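Hypothetical protein (PDB 2IN3) probably acts as a thiol-disulfide oxidoreductase of the DsbA family, FrnE-like subfamily, and is a putative protein disulfide isomerase. Local coordinates at residues L10-A14 against V169-I174; G176-L180 against T192-R196. One frame throughout, in Å; residues are numbered along the deposited sequence.

Contact 1: L10-A14 against V169-I174; sequences LWYIA and VAQWGI
W172 drives the edge of its six-membered ring into one face of W11, the two indole planes standing at 63° in an edge-to-face, T-shaped pair. CH2 of W172 makes the closest approach, 3.8 Å from CD1 of W11, and the nearest centroids, those of the five-membered ring of W11 and the benzo ring of W172, are 5.5 Å apart. W11 NE1 is hydrogen-bonded to E183 of strand 179-184, which probably helps to hold the turn of the indole. The same rim of W172 also receives I13, whose CD1 lies 3.9 Å from CE3 of W172, near the ring plane. In this thioredoxin-like fold of the DsbA family the pairing packs residues 10-14 of the central strand 9-14 against the C-terminal end of helix 156-171, which closes in a Schellman motif at G173. I13 divides its work between two branches. With CG1 anti to the carbonyl carbon (chi1 -58°), CD1 runs out to meet I174 tip to tip, 3.9 Å from CG1 of I174. CG2 takes the other direction and passes alongside V169, 3.6 Å from CG2 of that valine. M44 of the neighbouring strand 40-45 touches W11, V169 and W172 alike.

Contact 2: G176-L180 against T192-R196; sequences GFPAL and TTGYR. With EDO (1,2-ethanediol), chain F.
L180 and T192 form an antiparallel hydrogen-bonded pair where the C-terminal beta hairpin of the thioredoxin-like fold, strands 179-184 and 187-192, opens toward a cis-proline. Of its two backbone bonds, L180 N to T192 O is the firm one at 3.0 Å, with 163° at the hydrogen; the return bond from T192 N to L180 O is weak at 3.4 Å. Past this pair the regular hydrogen bonding stops, although the backbones stay close, and CA-H...O contacts take over: the CA of A179 approaches T192 O, and the CA of G176 lies 3.3 Å from T193 O. In the apolar contact, CG2 of T192 rests 3.8 Å from CB of L180. The ring of P178, which follows a cis peptide bond, makes van der Waals contact with the next backbone, its CD 3.8 Å from Y195 N. The T192 hydroxyl, anti to the backbone N (chi1 -177°), reaches forward to G194 O and donates to it at 3.0 Å. A valine at T192 would probably leave G194 O without this bond and the loop that follows freer to shift. A 1,2-ethanediol, probably from the crystallisation liquor, donates from O2 to T193 O, 3.1 Å away.

In the fold
Contacts 1 and 2 follow one another along the chain, their centres about 9 Å apart, and meet at the neighbouring strands 9-14 and 179-184. A probable hydrogen bond of 2.8 Å from I13 N to A179 O joins them, and I174 CG2 packs 3.5 Å from A179 CB. On the other side of the sheet, Y12 CE1 lies 3.5 Å from P178 CB, beside helix 19-35. C18, just before that helix, and C21, in its first turn, form a CxxC pattern consistent with a thioredoxin-type redox site. P178 touches C21, consistent with the cis-proline that faces the redox-active cysteines in thioredoxin-like proteins; I13 lies near the motif without touching it. A glycerol, probably from the crystallisation liquor, is hydrogen-bonded to Y195 N.

Contact 1: L10-A14 against V169-I174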
ATOM      1  N   LEU A  10       2.821 -14.029  -1.556  1.00 43.33           N
ATOM      2  CA  LEU A  10       1.730 -13.434  -0.804  1.00 42.48           C
ATOM      3  C   LEU A  10       1.693 -11.981  -1.269  1.00 42.56           C
ATOM      4  O   LEU A  10       2.614 -11.177  -0.976  1.00 42.10           O
ATOM      5  CB  LEU A  10       1.971 -13.543   0.717  1.00 42.83           C
ATOM      6  CG  LEU A  10       0.894 -12.857   1.600  1.00 43.62           C
ATOM      7  CD1 LEU A  10      -0.481 -13.508   1.448  1.00 41.43           C
ATOM      8  CD2 LEU A  10       1.297 -12.809   3.091  1.00 42.92           C
ATOM      9  N   TRP A  11       0.673 -11.683  -2.065  1.00 41.28           N
ATOM     10  CA  TRP A  11       0.437 -10.321  -2.551  1.00 42.27           C
ATOM     11  C   TRP A  11      -0.297  -9.456  -1.523  1.00 41.99           C
ATOM     12  O   TRP A  11      -1.424  -9.778  -1.115  1.00 41.99           O
ATOM     13  CB  TRP A  11      -0.370 -10.346  -3.859  1.00 41.33           C
ATOM     14  CG  TRP A  11       0.359 -10.917  -5.022  1.00 43.03           C
ATOM     15  CD1 TRP A  11       0.175 -12.150  -5.589  1.00 42.48           C
ATOM     16  CD2 TRP A  11       1.398 -10.278  -5.777  1.00 42.17           C
ATOM     17  NE1 TRP A  11       1.036 -12.317  -6.662  1.00 43.12           N
ATOM     18  CE2 TRP A  11       1.790 -11.180  -6.799  1.00 43.11           C
ATOM     19  CE3 TRP A  11       2.038  -9.028  -5.686  1.00 43.17           C
ATOM     20  CZ2 TRP A  11       2.808 -10.879  -7.726  1.00 43.00           C
ATOM     21  CZ3 TRP A  11       3.041  -8.722  -6.625  1.00 41.58           C
ATOM     22  CH2 TRP A  11       3.413  -9.648  -7.618  1.00 42.90           C
ATOM     23  N   TYR A  12       0.326  -8.350  -1.157  1.00 41.81           N
ATOM     24  CA  TYR A  12      -0.320  -7.332  -0.347  1.00 43.21           C
ATOM     25  C   TYR A  12      -0.903  -6.274  -1.284  1.00 42.42           C
ATOM     26  O   TYR A  12      -0.161  -5.554  -1.951  1.00 42.34           O
ATOM     27  CB  TYR A  12       0.697  -6.709   0.632  1.00 43.63           C
ATOM     28  CG  TYR A  12       0.132  -5.618   1.515  1.00 45.13           C
ATOM     29  CD1 TYR A  12      -1.094  -5.777   2.171  1.00 49.33           C
ATOM     30  CD2 TYR A  12       0.833  -4.443   1.695  1.00 45.54           C
ATOM     31  CE1 TYR A  12      -1.593  -4.762   3.029  1.00 49.86           C
ATOM     32  CE2 TYR A  12       0.347  -3.397   2.539  1.00 48.07           C
ATOM     33  CZ  TYR A  12      -0.866  -3.576   3.180  1.00 47.59           C
ATOM     34  OH  TYR A  12      -1.330  -2.574   3.999  1.00 49.17           O
ATOM     35  N   ILE A  13      -2.235  -6.233  -1.365  1.00 41.49           N
ATOM     36  CA  ILE A  13      -2.910  -5.383  -2.327  1.00 41.66           C
ATOM     37  C   ILE A  13      -3.414  -4.192  -1.541  1.00 42.42           C
ATOM     38  O   ILE A  13      -4.347  -4.306  -0.716  1.00 42.37           O
ATOM     39  CB  ILE A  13      -4.075  -6.116  -3.057  1.00 41.56           C
ATOM     40  CG1 ILE A  13      -3.543  -7.372  -3.786  1.00 38.74           C
ATOM     41  CG2 ILE A  13      -4.743  -5.184  -4.039  1.00 39.03           C
ATOM     42  CD1 ILE A  13      -4.612  -8.300  -4.359  1.00 43.15           C
ATOM     43  N   ALA A  14      -2.789  -3.057  -1.802  1.00 42.41           N
ATOM     44  CA  ALA A  14      -2.922  -1.885  -0.924  1.00 42.77           C
ATOM     45  C   ALA A  14      -2.565  -0.613  -1.645  1.00 42.53           C
ATOM     46  O   ALA A  14      -1.889  -0.643  -2.678  1.00 42.81           O
ATOM     47  CB  ALA A  14      -2.088  -2.044   0.318  1.00 43.24           C
ATOM     48  N   VAL A 169      -5.840  -6.208 -10.281  1.00 42.93           N
ATOM     49  CA  VAL A 169      -6.606  -6.156  -9.034  1.00 43.71           C
ATOM     50  C   VAL A 169      -8.080  -6.225  -9.355  1.00 44.16           C
ATOM     51  O   VAL A 169      -8.816  -7.016  -8.752  1.00 44.99           O
ATOM     52  CB  VAL A 169      -6.281  -4.878  -8.227  1.00 43.96           C
ATOM     53  CG1 VAL A 169      -7.359  -4.617  -7.136  1.00 43.37           C
ATOM     54  CG2 VAL A 169      -4.871  -4.983  -7.624  1.00 43.73           C
ATOM     55  N   ALA A 170      -8.507  -5.448 -10.351  1.00 44.56           N
ATOM     56  CA  ALA A 170      -9.893  -5.465 -10.823  1.00 45.30           C
ATOM     57  C   ALA A 170     -10.274  -6.838 -11.354  1.00 46.37           C
ATOM     58  O   ALA A 170     -11.350  -7.356 -11.039  1.00 46.75           O
ATOM     59  CB  ALA A 170     -10.114  -4.397 -11.896  1.00 45.70           C
ATOM     60  N   GLN A 171      -9.385  -7.428 -12.143  1.00 47.32           N
ATOM     61  CA  GLN A 171      -9.606  -8.743 -12.759  1.00 48.88           C
ATOM     62  C   GLN A 171      -9.777  -9.828 -11.695  1.00 48.78           C
ATOM     63  O   GLN A 171     -10.629 -10.730 -11.831  1.00 48.39           O
ATOM     64  CB  GLN A 171      -8.475  -9.054 -13.757  1.00 49.54           C
ATOM     65  CG  GLN A 171      -8.393 -10.494 -14.279  1.00 55.14           C
ATOM     66  CD  GLN A 171      -6.950 -11.021 -14.282  1.00 61.72           C
ATOM     67  OE1 GLN A 171      -5.997 -10.294 -14.620  1.00 63.02           O
ATOM     68  NE2 GLN A 171      -6.785 -12.290 -13.897  1.00 63.03           N
ATOM     69  N   TRP A 172      -9.006  -9.714 -10.621  1.00 48.52           N
ATOM     70  CA  TRP A 172      -9.097 -10.637  -9.504  1.00 49.14           C
ATOM     71  C   TRP A 172     -10.338 -10.428  -8.626  1.00 49.47           C
ATOM     72  O   TRP A 172     -10.521 -11.141  -7.645  1.00 50.33           O
ATOM     73  CB  TRP A 172      -7.851 -10.561  -8.626  1.00 48.97           C
ATOM     74  CG  TRP A 172      -6.618 -11.100  -9.250  1.00 48.31           C
ATOM     75  CD1 TRP A 172      -6.496 -11.691 -10.477  1.00 49.05           C
ATOM     76  CD2 TRP A 172      -5.321 -11.135  -8.653  1.00 47.22           C
ATOM     77  NE1 TRP A 172      -5.186 -12.056 -10.693  1.00 49.53           N
ATOM     78  CE2 TRP A 172      -4.449 -11.741  -9.580  1.00 48.53           C
ATOM     79  CE3 TRP A 172      -4.804 -10.694  -7.421  1.00 43.75           C
ATOM     80  CZ2 TRP A 172      -3.085 -11.922  -9.316  1.00 48.70           C
ATOM     81  CZ3 TRP A 172      -3.463 -10.887  -7.161  1.00 48.36           C
ATOM     82  CH2 TRP A 172      -2.614 -11.494  -8.108  1.00 48.52           C
ATOM     83  N   GLY A 173     -11.156  -9.432  -8.951  1.00 49.50           N
ATOM     84  CA  GLY A 173     -12.381  -9.165  -8.197  1.00 49.99           C
ATOM     85  C   GLY A 173     -12.208  -8.624  -6.781  1.00 50.37           C
ATOM     86  O   GLY A 173     -13.100  -8.800  -5.941  1.00 50.18           O
ATOM     87  N   ILE A 174     -11.091  -7.949  -6.502  1.00 50.37           N
ATOM     88  CA  ILE A 174     -10.831  -7.484  -5.131  1.00 51.25           C
ATOM     89  C   ILE A 174     -11.779  -6.336  -4.747  1.00 51.60           C
ATOM     90  O   ILE A 174     -11.781  -5.290  -5.381  1.00 51.19           O
ATOM     91  CB  ILE A 174      -9.355  -7.042  -4.912  1.00 50.86           C
ATOM     92  CG1 ILE A 174      -8.347  -8.079  -5.443  1.00 51.05           C
ATOM     93  CG2 ILE A 174      -9.089  -6.693  -3.431  1.00 50.45           C
ATOM     94  CD1 ILE A 174      -8.348  -9.423  -4.745  1.00 51.47           C
TER

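Contact 2: G176-L180 against T192-R196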
ATOM      1  N   GLY A 176     -12.324  -5.133  -1.334  1.00 54.74           N
ATOM      2  CA  GLY A 176     -11.980  -4.436  -0.113  1.00 53.97           C
ATOM      3  C   GLY A 176     -10.478  -4.366   0.010  1.00 52.85           C
ATOM      4  O   GLY A 176      -9.763  -5.207  -0.529  1.00 53.02           O
ATOM      5  N   PHE A 177      -9.995  -3.341   0.697  1.00 52.25           N
ATOM      6  CA  PHE A 177      -8.540  -3.130   0.844  1.00 50.63           C
ATOM      7  C   PHE A 177      -8.298  -2.761   2.290  1.00 48.90           C
ATOM      8  O   PHE A 177      -9.181  -2.151   2.901  1.00 49.26           O
ATOM      9  CB  PHE A 177      -8.069  -2.036  -0.093  1.00 50.93           C
ATOM     10  CG  PHE A 177      -8.403  -2.325  -1.524  1.00 53.17           C
ATOM     11  CD1 PHE A 177      -7.444  -2.871  -2.372  1.00 51.22           C
ATOM     12  CD2 PHE A 177      -9.720  -2.121  -2.001  1.00 52.27           C
ATOM     13  CE1 PHE A 177      -7.765  -3.175  -3.705  1.00 52.63           C
ATOM     14  CE2 PHE A 177     -10.065  -2.426  -3.323  1.00 53.89           C
ATOM     15  CZ  PHE A 177      -9.080  -2.969  -4.181  1.00 53.74           C
ATOM     16  N   PRO A 178      -7.141  -3.174   2.854  1.00 46.11           N
ATOM     17  CA  PRO A 178      -6.065  -3.961   2.231  1.00 45.49           C
ATOM     18  C   PRO A 178      -6.549  -5.385   1.905  1.00 44.13           C
ATOM     19  O   PRO A 178      -7.491  -5.852   2.533  1.00 43.69           O
ATOM     20  CB  PRO A 178      -5.017  -4.055   3.356  1.00 45.54           C
ATOM     21  CG  PRO A 178      -5.803  -3.891   4.632  1.00 45.93           C
ATOM     22  CD  PRO A 178      -6.865  -2.886   4.276  1.00 45.94           C
ATOM     23  N   ALA A 179      -5.942  -6.047   0.926  1.00 43.28           N
ATOM     24  CA  ALA A 179      -6.319  -7.425   0.632  1.00 43.08           C
ATOM     25  C   ALA A 179      -5.052  -8.236   0.574  1.00 43.57           C
ATOM     26  O   ALA A 179      -3.970  -7.697   0.325  1.00 44.47           O
ATOM     27  CB  ALA A 179      -7.082  -7.526  -0.681  1.00 43.15           C
ATOM     28  N   LEU A 180      -5.186  -9.530   0.832  1.00 43.65           N
ATOM     29  CA  LEU A 180      -4.047 -10.434   0.762  1.00 43.66           C
ATOM     30  C   LEU A 180      -4.461 -11.607  -0.097  1.00 43.40           C
ATOM     31  O   LEU A 180      -5.542 -12.195   0.114  1.00 43.02           O
ATOM     32  CB  LEU A 180      -3.664 -10.923   2.169  1.00 43.63           C
ATOM     33  CG  LEU A 180      -2.873  -9.911   3.029  1.00 44.02           C
ATOM     34  CD1 LEU A 180      -2.692 -10.480   4.422  1.00 45.12           C
ATOM     35  CD2 LEU A 180      -1.515  -9.584   2.464  1.00 45.78           C
ATOM     36  N   THR A 192      -7.635 -12.435   2.760  1.00 50.15           N
ATOM     37  CA  THR A 192      -8.482 -11.447   3.456  1.00 50.42           C
ATOM     38  C   THR A 192      -8.788 -10.311   2.505  1.00 49.87           C
ATOM     39  O   THR A 192      -8.000 -10.056   1.588  1.00 47.84           O
ATOM     40  CB  THR A 192      -7.778 -10.852   4.763  1.00 51.09           C
ATOM     41  OG1 THR A 192      -8.665  -9.950   5.443  1.00 55.66           O
ATOM     42  CG2 THR A 192      -6.545 -10.076   4.438  1.00 50.48           C
ATOM     43  N   THR A 193      -9.909  -9.623   2.704  1.00 49.38           N
ATOM     44  CA  THR A 193     -10.194  -8.440   1.871  1.00 51.45           C
ATOM     45  C   THR A 193     -10.542  -7.198   2.669  1.00 51.73           C
ATOM     46  O   THR A 193     -11.528  -6.514   2.352  1.00 55.02           O
ATOM     47  CB  THR A 193     -11.370  -8.637   0.913  1.00 51.70           C
ATOM     48  OG1 THR A 193     -12.533  -8.933   1.687  1.00 54.31           O
ATOM     49  CG2 THR A 193     -11.097  -9.748  -0.063  1.00 52.88           C
ATOM     50  N   GLY A 194      -9.748  -6.901   3.687  1.00 50.52           N
ATOM     51  CA  GLY A 194     -10.025  -5.812   4.607  1.00 48.80           C
ATOM     52  C   GLY A 194      -9.091  -5.988   5.778  1.00 48.03           C
ATOM     53  O   GLY A 194      -8.449  -7.037   5.905  1.00 46.41           O
ATOM     54  N   TYR A 195      -8.984  -4.954   6.607  1.00 47.39           N
ATOM     55  CA  TYR A 195      -8.194  -5.035   7.844  1.00 47.67           C
ATOM     56  C   TYR A 195      -8.697  -6.195   8.714  1.00 46.94           C
ATOM     57  O   TYR A 195      -9.907  -6.345   8.926  1.00 44.85           O
ATOM     58  CB  TYR A 195      -8.327  -3.733   8.660  1.00 48.69           C
ATOM     59  CG  TYR A 195      -7.725  -3.830  10.063  1.00 49.11           C
ATOM     60  CD1 TYR A 195      -6.364  -3.530  10.301  1.00 48.52           C
ATOM     61  CD2 TYR A 195      -8.504  -4.226  11.140  1.00 49.46           C
ATOM     62  CE1 TYR A 195      -5.813  -3.652  11.604  1.00 48.98           C
ATOM     63  CE2 TYR A 195      -7.980  -4.319  12.425  1.00 50.74           C
ATOM     64  CZ  TYR A 195      -6.635  -4.043  12.646  1.00 52.47           C
ATOM     65  OH  TYR A 195      -6.168  -4.156  13.939  1.00 53.71           O
ATOM     66  N   ARG A 196      -7.777  -7.013   9.215  1.00 47.13           N
ATOM     67  CA  ARG A 196      -8.119  -7.961  10.304  1.00 48.70           C
ATOM     68  C   ARG A 196      -6.902  -7.990  11.226  1.00 47.23           C
ATOM     69  O   ARG A 196      -5.780  -7.706  10.778  1.00 47.47           O
ATOM     70  CB  ARG A 196      -8.448  -9.379   9.758  1.00 48.69           C
ATOM     71  CG  ARG A 196      -9.765  -9.470   8.931  1.00 52.22           C
ATOM     72  CD  ARG A 196     -10.149 -10.903   8.502  1.00 52.58           C
ATOM     73  NE  ARG A 196     -10.758 -11.633   9.629  1.00 61.45           N
ATOM     74  CZ  ARG A 196     -11.076 -12.933   9.646  1.00 62.68           C
ATOM     75  NH1 ARG A 196     -11.601 -13.463  10.747  1.00 63.86           N
ATOM     76  NH2 ARG A 196     -10.892 -13.708   8.577  1.00 63.77           N
TER
HETATM   77  C1  EDO F 219     -15.345  -6.133   5.648  1.00121.03           C
HETATM   78  O1  EDO F 219     -14.209  -5.421   6.165  1.00120.50           O
HETATM   79  C2  EDO F 219     -15.086  -6.511   4.181  1.00121.23           C
HETATM   80  O2  EDO F 219     -13.940  -7.385   4.089  1.00121.16           O